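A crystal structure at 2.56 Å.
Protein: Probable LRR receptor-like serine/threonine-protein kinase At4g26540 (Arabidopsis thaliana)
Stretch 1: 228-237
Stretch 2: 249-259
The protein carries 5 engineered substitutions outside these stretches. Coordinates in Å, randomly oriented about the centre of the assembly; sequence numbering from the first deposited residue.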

# COMPACT_ATOMS: atom_id res chain seq x y z
N GLY A 228 -27.27 3.74 -17.48
CA GLY A 228 -28.66 4.13 -17.42
C GLY A 228 -29.13 4.16 -15.99
O GLY A 228 -30.32 4.36 -15.73
N LEU A 229 -28.20 3.99 -15.05
CA LEU A 229 -28.56 4.12 -13.64
C LEU A 229 -28.32 5.59 -13.22
O LEU A 229 -27.18 6.00 -12.96
N LYS A 230 -29.41 6.34 -13.06
CA LYS A 230 -29.31 7.80 -12.89
C LYS A 230 -28.96 8.24 -11.48
O LYS A 230 -28.49 9.36 -11.29
N LYS A 231 -29.17 7.37 -10.49
CA LYS A 231 -28.84 7.68 -9.10
C LYS A 231 -27.47 7.16 -8.66
O LYS A 231 -27.09 7.36 -7.50
N LEU A 232 -26.75 6.48 -9.56
CA LEU A 232 -25.45 5.88 -9.23
C LEU A 232 -24.43 6.86 -8.63
O LEU A 232 -24.19 7.93 -9.19
N GLN A 233 -23.83 6.49 -7.52
CA GLN A 233 -22.89 7.37 -6.83
C GLN A 233 -21.49 6.77 -6.77
O GLN A 233 -20.51 7.40 -7.15
N SER A 234 -21.38 5.58 -6.21
CA SER A 234 -20.07 4.96 -6.09
C SER A 234 -20.02 3.60 -6.78
O SER A 234 -20.89 2.74 -6.60
N LEU A 235 -19.01 3.43 -7.61
CA LEU A 235 -18.83 2.18 -8.31
C LEU A 235 -17.44 1.62 -7.92
O LEU A 235 -16.41 2.13 -8.35
N LEU A 236 -17.41 0.57 -7.10
CA LEU A 236 -16.12 -0.07 -6.80
C LEU A 236 -16.10 -1.44 -7.44
O LEU A 236 -16.66 -2.41 -6.90
N LEU A 237 -15.32 -1.57 -8.50
CA LEU A 237 -15.15 -2.79 -9.26
C LEU A 237 -13.70 -3.28 -9.25
O LEU A 237 -13.32 -4.11 -10.00
N GLU A 249 -21.25 5.45 -21.53
CA GLU A 249 -22.51 5.80 -20.92
C GLU A 249 -22.39 6.21 -19.45
O GLU A 249 -23.32 6.81 -18.92
N LEU A 250 -21.27 5.88 -18.81
CA LEU A 250 -21.04 6.30 -17.43
C LEU A 250 -21.07 7.84 -17.29
O LEU A 250 -21.40 8.35 -16.22
N GLY A 251 -20.75 8.55 -18.36
CA GLY A 251 -20.87 9.99 -18.37
C GLY A 251 -22.29 10.51 -18.16
O GLY A 251 -22.49 11.71 -17.97
N ASN A 252 -23.25 9.60 -18.20
CA ASN A 252 -24.68 9.88 -18.02
C ASN A 252 -25.20 9.71 -16.58
O ASN A 252 -26.41 9.64 -16.36
N CYS A 253 -24.29 9.58 -15.63
CA CYS A 253 -24.67 9.34 -14.24
C CYS A 253 -24.26 10.57 -13.43
O CYS A 253 -23.15 10.65 -12.91
N PRO A 254 -25.18 11.55 -13.35
CA PRO A 254 -24.88 12.88 -12.81
C PRO A 254 -24.36 12.83 -11.39
O PRO A 254 -23.63 13.73 -11.00
N GLU A 255 -24.71 11.80 -10.63
CA GLU A 255 -24.34 11.74 -9.21
C GLU A 255 -23.07 10.97 -8.92
O GLU A 255 -22.75 10.74 -7.76
N LEU A 256 -22.34 10.55 -9.94
CA LEU A 256 -21.26 9.61 -9.71
C LEU A 256 -20.06 10.36 -9.15
O LEU A 256 -19.47 11.21 -9.82
N TRP A 257 -19.71 10.08 -7.90
CA TRP A 257 -18.58 10.77 -7.30
C TRP A 257 -17.31 9.94 -7.15
O TRP A 257 -16.20 10.48 -7.02
N LEU A 258 -17.46 8.62 -7.21
CA LEU A 258 -16.33 7.70 -7.07
C LEU A 258 -16.40 6.60 -8.14
O LEU A 258 -17.44 5.97 -8.32
N ILE A 259 -15.30 6.43 -8.86
CA ILE A 259 -15.14 5.34 -9.82
C ILE A 259 -13.80 4.64 -9.58
O ILE A 259 -12.74 5.24 -9.74

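The apolar centre of this contact is built from leucines on two leucine-rich repeats, joined by two parallel beta bridges. Leu232 and Leu256, both with chi1 t and chi2 p, nest together, CG of Leu232 lying 3.9 Å from CD1 of Leu256. That same Leu256 CD1 comes close to the neighbouring backbone, 3.1 Å from Gln233 O, and also approaches CB of Leu235 at 4.5 Å. Leu235 repeats the t, p rotamer and shares its sheet face with Ile259. Leu250, in the m, t rotamer, closes this cluster: its CD2 sits 4.1 Å from CD2 of Leu235 and 4.4 Å from CD2 of Leu232. Cys253, chi1 m, fills the space beside Leu232, with SG 4.2 Å from Leu232 CD2 and 3.3 Å from Leu229 O.

The other sheet face carries Ser234 and Leu258, whose CB atoms are 4.2 Å apart. Leu236 (m, t) extends its CD2 to 3.9 Å from CD2 of Leu258 (t, p). Backbone bonds fix this register: Gln233 O accepts from Trp257 N at 2.9 Å and from Leu258 N at 3.3 Å, while Leu235 N donates to Leu258 O at 3.1 Å. Beside them the Trp257 ring, chi1 p, lies obliquely to its neighbours, its CD1 3.7 Å from CB of Gln233 and its NE1 4.2 Å from CB of Ser234.

Toward the polar edge, Glu255 points at the first stretch with chi1 m and chi2 t, and Gln233 has the same pair of wells. The two chains meet in a weak hydrogen bond from Gln233 NE2 to Glu255 OE1, 3.1 Å long. Lys230 (m, m, t, t) bends its aliphatic part over the second stretch, placing CD 3.7 Å from Asn252 O and NZ 4.0 Å from Asn252 CB. Leucines set the interior, and longer polar chains cover its border.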

# COMPACT_ATOMS: atom_id res chain seq x y z
CB LEU A 229 -27.70 3.17 -12.80
CG LEU A 229 -27.79 1.66 -13.09
CD1 LEU A 229 -26.99 0.83 -12.10
CD2 LEU A 229 -29.22 1.18 -13.12
CB LYS A 230 -30.57 8.53 -13.36
CG LYS A 230 -31.00 8.24 -14.80
CD LYS A 230 -29.84 8.38 -15.82
CE LYS A 230 -30.33 8.03 -17.24
NZ LYS A 230 -29.25 7.69 -18.22
CB LYS A 231 -29.91 7.15 -8.14
CG LYS A 231 -31.35 7.42 -8.52
CD LYS A 231 -31.70 8.87 -8.44
CE LYS A 231 -33.21 9.06 -8.54
NZ LYS A 231 -33.93 8.31 -7.47
CB LEU A 232 -24.85 5.23 -10.49
CG LEU A 232 -23.63 4.32 -10.31
CD1 LEU A 232 -24.00 3.15 -9.42
CD2 LEU A 232 -23.09 3.83 -11.67
CB GLN A 233 -23.39 7.78 -5.43
CG GLN A 233 -24.85 8.24 -5.43
CD GLN A 233 -25.29 8.89 -4.12
OE1 GLN A 233 -24.50 9.07 -3.20
NE2 GLN A 233 -26.57 9.24 -4.04
CB SER A 234 -19.64 4.86 -4.63
OG SER A 234 -20.58 4.11 -3.89
CB LEU A 235 -18.94 2.47 -9.81
CG LEU A 235 -19.12 1.36 -10.83
CD1 LEU A 235 -20.36 0.53 -10.54
CD2 LEU A 235 -19.18 1.94 -12.24
CB LEU A 236 -15.89 -0.19 -5.29
CG LEU A 236 -15.79 1.10 -4.47
CD1 LEU A 236 -15.77 0.81 -2.97
CD2 LEU A 236 -14.57 1.90 -4.87
CB LEU A 237 -15.68 -2.54 -10.68
CG LEU A 237 -17.12 -2.17 -11.00
CD1 LEU A 237 -17.32 -2.28 -12.38
CD2 LEU A 237 -18.11 -3.03 -10.33
CB GLU A 249 -23.49 4.64 -21.07
CG GLU A 249 -24.04 4.49 -22.48
CD GLU A 249 -23.01 4.00 -23.46
OE1 GLU A 249 -22.03 3.37 -23.02
OE2 GLU A 249 -23.19 4.24 -24.67
CB LEU A 250 -19.72 5.75 -16.88
CG LEU A 250 -19.73 4.30 -16.45
CD1 LEU A 250 -18.34 3.85 -16.04
CD2 LEU A 250 -20.72 4.07 -15.33
CB ASN A 252 -25.54 9.06 -18.99
CG ASN A 252 -25.07 9.19 -20.41
OD1 ASN A 252 -24.46 10.21 -20.77
ND2 ASN A 252 -25.32 8.17 -21.23
CB CYS A 253 -23.95 8.10 -13.70
SG CYS A 253 -24.35 6.55 -14.57
CB PRO A 254 -26.24 13.60 -12.85
CG PRO A 254 -27.05 12.85 -13.80
CD PRO A 254 -26.61 11.42 -13.70
CB GLU A 255 -25.48 11.17 -8.37
CG GLU A 255 -26.77 11.94 -8.46
CD GLU A 255 -27.77 11.46 -7.43
OE1 GLU A 255 -27.45 10.49 -6.70
OE2 GLU A 255 -28.88 12.05 -7.34
CB LEU A 256 -20.93 8.96 -11.05
CG LEU A 256 -20.05 7.72 -11.15
CD1 LEU A 256 -20.49 6.67 -10.14
CD2 LEU A 256 -20.15 7.18 -12.57
CB TRP A 257 -18.99 11.39 -5.96
CG TRP A 257 -19.22 10.40 -4.87
CD1 TRP A 257 -20.37 9.74 -4.59
CD2 TRP A 257 -18.25 9.95 -3.91
NE1 TRP A 257 -20.19 8.92 -3.51
CE2 TRP A 257 -18.90 9.03 -3.08
CE3 TRP A 257 -16.92 10.25 -3.68
CZ2 TRP A 257 -18.25 8.41 -2.02
CZ3 TRP A 257 -16.28 9.64 -2.62
CH2 TRP A 257 -16.95 8.73 -1.81
CB LEU A 258 -16.25 7.10 -5.64
CG LEU A 258 -15.27 5.93 -5.37
CD1 LEU A 258 -13.89 6.13 -5.96
CD2 LEU A 258 -15.13 5.64 -3.89
CB ILE A 259 -15.16 5.84 -11.28
CG1 ILE A 259 -16.48 6.52 -11.61
CG2 ILE A 259 -14.89 4.67 -12.27
CD1 ILE A 259 -16.56 7.04 -13.03